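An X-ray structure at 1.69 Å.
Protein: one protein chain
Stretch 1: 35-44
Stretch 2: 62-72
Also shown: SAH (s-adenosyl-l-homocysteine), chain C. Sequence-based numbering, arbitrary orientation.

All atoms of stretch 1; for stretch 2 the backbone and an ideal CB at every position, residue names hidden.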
# COMPACT_ATOMS: atom_id res chain seq x y z
N GLY A 35 -2.85 -2.92 -2.55
CA GLY A 35 -2.50 -2.96 -3.96
C GLY A 35 -1.06 -3.38 -4.17
O GLY A 35 -0.31 -2.73 -4.88
N THR A 36 -0.70 -4.51 -3.57
CA THR A 36 0.71 -4.91 -3.45
C THR A 36 1.30 -5.51 -4.73
O THR A 36 2.54 -5.65 -4.86
CB THR A 36 0.88 -5.88 -2.27
OG1 THR A 36 2.24 -5.92 -1.85
CG2 THR A 36 0.40 -7.28 -2.66
N GLY A 37 0.45 -5.89 -5.68
CA GLY A 37 0.95 -6.39 -6.96
C GLY A 37 1.69 -7.70 -6.75
O GLY A 37 1.14 -8.62 -6.14
N ASP A 38 2.92 -7.80 -7.25
CA ASP A 38 3.69 -9.03 -7.04
C ASP A 38 4.18 -9.25 -5.60
O ASP A 38 4.70 -10.33 -5.29
CB ASP A 38 4.84 -9.18 -8.05
CG ASP A 38 5.96 -8.18 -7.84
OD1 ASP A 38 6.05 -7.54 -6.77
OD2 ASP A 38 6.78 -8.06 -8.77
N GLY A 39 4.01 -8.26 -4.73
CA GLY A 39 4.26 -8.45 -3.32
C GLY A 39 5.71 -8.37 -2.85
O GLY A 39 6.03 -8.76 -1.72
N LYS A 40 6.60 -7.87 -3.70
CA LYS A 40 8.02 -7.78 -3.35
C LYS A 40 8.26 -6.80 -2.20
O LYS A 40 9.10 -7.04 -1.33
CB LYS A 40 8.85 -7.35 -4.56
CG LYS A 40 8.90 -8.39 -5.68
CD LYS A 40 9.67 -7.88 -6.88
CE LYS A 40 9.77 -8.94 -7.97
NZ LYS A 40 10.50 -10.15 -7.50
N HIS A 41 7.51 -5.71 -2.18
CA HIS A 41 7.70 -4.68 -1.16
C HIS A 41 7.42 -5.19 0.26
O HIS A 41 8.24 -5.05 1.15
CB HIS A 41 6.84 -3.45 -1.48
CG HIS A 41 6.72 -2.48 -0.34
ND1 HIS A 41 7.80 -1.76 0.13
CD2 HIS A 41 5.67 -2.12 0.42
CE1 HIS A 41 7.41 -1.00 1.14
NE2 HIS A 41 6.11 -1.19 1.33
N PRO A 42 6.23 -5.78 0.47
CA PRO A 42 5.95 -6.25 1.84
C PRO A 42 6.87 -7.39 2.26
O PRO A 42 7.11 -7.58 3.45
CB PRO A 42 4.49 -6.72 1.76
CG PRO A 42 4.22 -6.94 0.29
CD PRO A 42 5.06 -5.89 -0.42
N TYR A 43 7.39 -8.14 1.30
CA TYR A 43 8.34 -9.19 1.63
C TYR A 43 9.58 -8.55 2.24
O TYR A 43 10.08 -8.99 3.27
CB TYR A 43 8.70 -10.00 0.38
CG TYR A 43 9.58 -11.19 0.69
CD1 TYR A 43 9.03 -12.44 0.95
CD2 TYR A 43 10.97 -11.06 0.72
CE1 TYR A 43 9.83 -13.53 1.24
CE2 TYR A 43 11.77 -12.15 1.02
CZ TYR A 43 11.20 -13.38 1.27
OH TYR A 43 12.00 -14.47 1.56
N LYS A 44 10.06 -7.48 1.60
CA LYS A 44 11.17 -6.72 2.19
C LYS A 44 10.82 -6.16 3.56
O LYS A 44 11.59 -6.29 4.50
CB LYS A 44 11.62 -5.58 1.27
CG LYS A 44 12.56 -4.59 1.99
CD LYS A 44 13.24 -3.64 1.02
CE LYS A 44 14.31 -2.79 1.71
NZ LYS A 44 15.09 -1.95 0.74
N UNK A 62 -3.50 -13.69 -8.81
CA UNK A 62 -2.45 -14.31 -9.62
C UNK A 62 -1.10 -13.61 -9.47
O UNK A 62 -0.05 -14.25 -9.59
CB UNK A 62 -2.86 -14.31 -11.09
N UNK A 63 -1.12 -12.30 -9.23
CA UNK A 63 0.12 -11.53 -9.14
C UNK A 63 0.98 -11.97 -7.96
O UNK A 63 2.20 -11.93 -8.02
CB UNK A 63 -0.20 -10.04 -9.02
N UNK A 64 0.32 -12.38 -6.89
CA UNK A 64 1.00 -12.71 -5.65
C UNK A 64 1.46 -14.17 -5.57
O UNK A 64 2.02 -14.58 -4.55
CB UNK A 64 0.08 -12.40 -4.47
N UNK A 65 1.23 -14.94 -6.62
CA UNK A 65 1.48 -16.39 -6.55
C UNK A 65 2.89 -16.76 -6.09
O UNK A 65 3.06 -17.44 -5.08
CB UNK A 65 1.23 -17.02 -7.92
N UNK A 66 3.89 -16.33 -6.85
CA UNK A 66 5.28 -16.71 -6.58
C UNK A 66 5.76 -16.32 -5.20
O UNK A 66 6.28 -17.15 -4.45
CB UNK A 66 6.20 -16.08 -7.62
N UNK A 67 5.61 -15.04 -4.84
CA UNK A 67 6.18 -14.55 -3.59
C UNK A 67 5.43 -15.08 -2.36
O UNK A 67 6.04 -15.38 -1.34
CB UNK A 67 6.17 -13.02 -3.58
N UNK A 68 4.12 -15.23 -2.48
CA UNK A 68 3.33 -15.77 -1.37
C UNK A 68 3.69 -17.23 -1.09
O UNK A 68 3.70 -17.66 0.06
CB UNK A 68 1.84 -15.65 -1.68
N UNK A 69 4.01 -17.98 -2.14
CA UNK A 69 4.44 -19.36 -1.98
C UNK A 69 5.79 -19.42 -1.27
O UNK A 69 5.99 -20.24 -0.37
CB UNK A 69 4.52 -20.06 -3.34
N UNK A 70 6.70 -18.55 -1.68
CA UNK A 70 8.01 -18.48 -1.06
C UNK A 70 7.90 -18.08 0.41
O UNK A 70 8.55 -18.67 1.27
CB UNK A 70 8.90 -17.49 -1.81
N UNK A 71 7.06 -17.09 0.70
CA UNK A 71 6.91 -16.60 2.06
C UNK A 71 6.31 -17.66 2.99
O UNK A 71 6.51 -17.60 4.20
CB UNK A 71 6.04 -15.34 2.07
N UNK A 72 5.58 -18.61 2.41
CA UNK A 72 4.92 -19.65 3.21
C UNK A 72 5.79 -20.89 3.35
O UNK A 72 5.38 -21.87 3.99
CB UNK A 72 3.58 -20.03 2.58
N SAH C . 2.37 -1.56 -5.09
CA SAH C . 2.83 -2.56 -6.04
CB SAH C . 1.88 -2.68 -7.22
CG SAH C . 1.41 -1.35 -7.80
SD SAH C . 0.60 -1.56 -9.40
C SAH C . 4.22 -2.19 -6.52
O SAH C . 4.86 -2.95 -7.24
OXT SAH C . 4.72 -1.12 -6.18
C5' SAH C . -0.96 -1.13 -8.59
C4' SAH C . -1.64 -2.36 -7.99
O4' SAH C . -2.83 -1.95 -7.35
C3' SAH C . -2.04 -3.39 -9.04
O3' SAH C . -1.56 -4.66 -8.66
C2' SAH C . -3.56 -3.45 -9.02
O2' SAH C . -4.02 -4.78 -9.14
C1' SAH C . -3.86 -2.88 -7.65
N9 SAH C . -5.16 -2.20 -7.55
C8 SAH C . -5.69 -1.22 -8.34
N7 SAH C . -6.91 -0.89 -7.85
C5 SAH C . -7.14 -1.65 -6.75
C6 SAH C . -8.21 -1.74 -5.86
N6 SAH C . -9.28 -0.96 -6.00
N1 SAH C . -8.13 -2.63 -4.81
C2 SAH C . -7.02 -3.43 -4.64
N3 SAH C . -5.97 -3.36 -5.53
C4 SAH C . -6.04 -2.47 -6.55

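Position 62 opens the stretch with its ideal CB more than 5.5 Å from anything in stretch 1, so nothing there restricts the choice. The deposited residue is Ser62, whose OG is hydrogen-bonded just outside the two stretches.

At 63 the CA-to-CB bond points toward stretch 1, and the ideal CB lies 3.5 Å from Gly37 O. The neighbouring surface is the bare backbone of a glycine turn, with the ligand's ribose beyond it. A long, flexible side chain could lie along this surface. A flat polar end, as in arginine or glutamine, could lie over the peptide; the stem of a lysine could also run along it. The residue is Arg63. With its first three chi angles all m, it folds back so that one face of the guanidinium lies over Asp38 N and Gly37 CA. An ideal CB on Gly37 would clash with CB of SAH, at 2.7 Å, and NH1 of Arg63 comes within 3.7 Å of O3' of SAH. The backbone joins in: Asp38 CA approaches Arg63 O at 3.4 Å, a CA-H...O contact.

The bond at 64 points sideways, with the ideal CB 4.3 Å from Gly37 O and 5.4 Å from Thr36 CG2. A slender, flexible apolar chain could reach the Thr36 methyl; leucine or methionine would serve. Met64 extends in an m, t, m conformation, placing SD 3.8 Å from Thr36 CG2, while its CG packs 3.2 Å from Gly37 O.

Positions 65 and 66 make no close contact: the first bond points away, the second sideways. Helix-compatible polar residues fit, and Glu65 and Lys66 are found.

Position 67 points directly at stretch 1. Its ideal CB is 3.5 Å from Asp38 O and 4.7 Å from Gly39 O, and the aliphatic stem of Lys40 and the ring of Tyr43 lie further along. A medium-sized aliphatic side chain is called for, such as leucine, isoleucine or valine. Ile67 spans the site: CD1 reaches Lys40 CG at 3.2 Å and Asp38 O at 3.2 Å, while CG2 rests 3.9 Å from Tyr43 CD1. No direct hydrogen bond joins the stretches, but a water does, donating to Asp38 O (2.8 Å) and Arg63 O (3.0 Å) and accepting from Ile67 N (3.0 Å).

At 68 and 69 stretch 1 sets no limit, so many helix-compatible residues would do. Ser68 and Ala69 are found; Ser68 donates from OG to Met64 O at 2.7 Å, one turn back.

The bond at 70 points toward stretch 1, with Tyr43 CE1 5.1 Å from the ideal CB. A long chain with an aliphatic stem could run beside the phenol, so lysine, arginine or methionine would suit. Lys70 is fully extended, all t, bringing CE 3.7 Å from Tyr43 OH.

At 71 the ideal CB lies only 4.3 Å from Tyr43 CE1, favouring a small apolar group, though other directions may leave more room. Ala71 sets its methyl at the ring edge. At 72 stretch 1 sets no constraint and many residues would do; it is Ala72.

Stretch 2, residues 62-72: SRMEKISAKAA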
# COMPACT_ATOMS: atom_id res chain seq x y z
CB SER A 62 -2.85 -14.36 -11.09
OG SER A 62 -2.87 -13.06 -11.65
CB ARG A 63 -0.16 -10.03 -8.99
CG ARG A 63 -0.88 -9.37 -10.16
CD ARG A 63 -0.05 -9.40 -11.44
NE ARG A 63 1.29 -8.83 -11.29
CZ ARG A 63 1.55 -7.55 -11.05
NH1 ARG A 63 0.56 -6.68 -10.90
NH2 ARG A 63 2.80 -7.13 -10.94
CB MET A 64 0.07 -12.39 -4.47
CG MET A 64 -0.36 -10.91 -4.39
SD MET A 64 -1.50 -10.59 -3.01
CE MET A 64 -3.06 -11.17 -3.70
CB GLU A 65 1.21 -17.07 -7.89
CG GLU A 65 1.55 -18.56 -7.85
CD GLU A 65 1.53 -19.22 -9.22
OE1 GLU A 65 0.79 -18.73 -10.10
OE2 GLU A 65 2.26 -20.22 -9.41
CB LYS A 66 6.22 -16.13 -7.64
CG LYS A 66 7.69 -16.36 -7.33
CD LYS A 66 8.56 -15.24 -7.88
CE LYS A 66 9.97 -15.30 -7.32
NZ LYS A 66 9.98 -15.25 -5.83
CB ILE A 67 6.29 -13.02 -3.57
CG1 ILE A 67 7.16 -12.56 -4.74
CG2 ILE A 67 6.91 -12.54 -2.27
CD1 ILE A 67 7.68 -11.15 -4.60
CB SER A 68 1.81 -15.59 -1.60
OG SER A 68 1.33 -16.42 -2.66
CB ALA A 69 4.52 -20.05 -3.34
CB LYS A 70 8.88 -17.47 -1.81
CG LYS A 70 10.25 -17.24 -1.19
CD LYS A 70 11.10 -16.39 -2.11
CE LYS A 70 12.54 -16.33 -1.65
NZ LYS A 70 13.39 -15.59 -2.63
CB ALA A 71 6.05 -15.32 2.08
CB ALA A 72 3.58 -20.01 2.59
O HOH W 1 4.66 -12.80 -6.55
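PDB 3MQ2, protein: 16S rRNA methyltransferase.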